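Side-chain contact in WR4 (Caenorhabditis elegans, PDB 1M1S), which is of unknown function but belongs to the major sperm protein family as a small, sperm-specific nematode protein: residues E93-P96 / M97-F100. Numbering follows the deposited sequence.
Sequences ETDP and MAPF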
loop_
_atom_site.group_PDB
_atom_site.type_symbol
_atom_site.label_atom_id
_atom_site.label_comp_id
_atom_site.label_asym_id
_atom_site.label_seq_id
_atom_site.Cartn_x
_atom_site.Cartn_y
_atom_site.Cartn_z
ATOM N N GLU A 93 -17.554 9.744 1.159
ATOM C CA GLU A 93 -17.005 8.975 0.049
ATOM C C GLU A 93 -17.108 7.449 0.098
ATOM O O GLU A 93 -16.510 6.767 0.943
ATOM C CB GLU A 93 -15.573 9.393 -0.268
ATOM C CG GLU A 93 -15.037 8.775 -1.571
ATOM C CD GLU A 93 -15.907 9.100 -2.788
ATOM O OE1 GLU A 93 -15.715 10.182 -3.385
ATOM O OE2 GLU A 93 -16.781 8.279 -3.149
ATOM N N THR A 94 -17.815 6.949 -0.910
ATOM C CA THR A 94 -18.082 5.541 -1.117
ATOM C C THR A 94 -16.901 4.764 -1.643
ATOM O O THR A 94 -16.380 3.899 -0.949
ATOM C CB THR A 94 -19.262 5.331 -2.109
ATOM O OG1 THR A 94 -20.477 5.786 -1.503
ATOM C CG2 THR A 94 -19.413 3.840 -2.484
ATOM N N ASP A 95 -16.495 5.138 -2.865
ATOM C CA ASP A 95 -15.422 4.529 -3.668
ATOM C C ASP A 95 -13.997 4.991 -3.318
ATOM O O ASP A 95 -13.714 6.189 -3.271
ATOM C CB ASP A 95 -15.738 4.776 -5.168
ATOM C CG ASP A 95 -14.821 4.006 -6.130
ATOM O OD1 ASP A 95 -14.390 2.865 -5.820
ATOM O OD2 ASP A 95 -14.539 4.561 -7.221
ATOM N N PRO A 96 -13.083 4.030 -3.080
ATOM C CA PRO A 96 -11.715 4.384 -2.745
ATOM C C PRO A 96 -11.033 4.856 -4.009
ATOM O O PRO A 96 -9.963 5.443 -3.940
ATOM C CB PRO A 96 -11.134 3.054 -2.268
ATOM C CG PRO A 96 -12.338 2.227 -1.926
ATOM C CD PRO A 96 -13.242 2.570 -3.024
HETATM N N MSE A 97 -11.652 4.586 -5.160
HETATM C CA MSE A 97 -11.086 4.995 -6.444
HETATM C C MSE A 97 -11.441 6.408 -6.876
HETATM O O MSE A 97 -10.758 6.952 -7.738
HETATM C CB MSE A 97 -11.466 4.037 -7.578
HETATM C CG MSE A 97 -11.109 2.604 -7.329
HETATM SE SE MSE A 97 -11.467 1.459 -8.889
HETATM C CE MSE A 97 -12.498 0.072 -7.873
ATOM N N ALA A 98 -12.514 6.977 -6.318
ATOM C CA ALA A 98 -12.963 8.325 -6.683
ATOM C C ALA A 98 -11.896 9.424 -6.608
ATOM O O ALA A 98 -11.666 10.115 -7.610
ATOM C CB ALA A 98 -14.205 8.712 -5.913
ATOM N N PRO A 99 -11.179 9.558 -5.462
ATOM C CA PRO A 99 -10.163 10.621 -5.441
ATOM C C PRO A 99 -8.905 10.320 -6.284
ATOM O O PRO A 99 -8.048 11.177 -6.424
ATOM C CB PRO A 99 -9.847 10.766 -3.945
ATOM C CG PRO A 99 -10.010 9.403 -3.454
ATOM C CD PRO A 99 -11.284 8.929 -4.130
ATOM N N PHE A 100 -8.804 9.116 -6.849
ATOM C CA PHE A 100 -7.643 8.755 -7.679
ATOM C C PHE A 100 -7.949 8.876 -9.166
ATOM O O PHE A 100 -7.094 9.293 -9.943
ATOM C CB PHE A 100 -7.103 7.367 -7.309
ATOM C CG PHE A 100 -6.624 7.277 -5.889
ATOM C CD1 PHE A 100 -7.322 6.506 -4.958
ATOM C CD2 PHE A 100 -5.532 8.034 -5.460
ATOM C CE1 PHE A 100 -6.961 6.485 -3.609
ATOM C CE2 PHE A 100 -5.151 8.031 -4.112
ATOM C CZ PHE A 100 -5.875 7.251 -3.180
#
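Asp95 OD1 accepts a weak capping bond from Met97 N at 3.3 Å, fairly straight at 162°, at the turn that leads into helix 98-101; the aspartate holds CG anti to the backbone N (chi1 -171°). Ala98 N also makes a weak bond to Asp95 O (3.4 Å), and Phe100 N bonds to Met97 O. A bend at chi2 folds the Glu93 carboxylate back, and Glu93 OE2 accepts from Asp95 N at 3.2 Å on its anti side, 27° out of the carboxylate plane, and weakly from Thr94 N.

Several oxygens come close to carbon atoms. Selenomethionine Met97 lays CB against Asp95 OD2 (3.1 Å), its chain passing obliquely across the carboxylate, while Ala98 CB sits on Glu93 OE1 (3.3 Å). Pro96 O lies at the edge of the Phe100 ring, near its plane, 3.0 Å from Phe100 CD1. In carbon packing, Pro99 CG rests over one face of that ring, toward the rim. Pro96 also packs on Tyr57 and Phe59, and Pro99 on Ala40 and Val89. The whole is an aspartate-capped turn into a short helix, set in the connection between strands 79-89 and 107-115 of the immunoglobulin-like MSP domain.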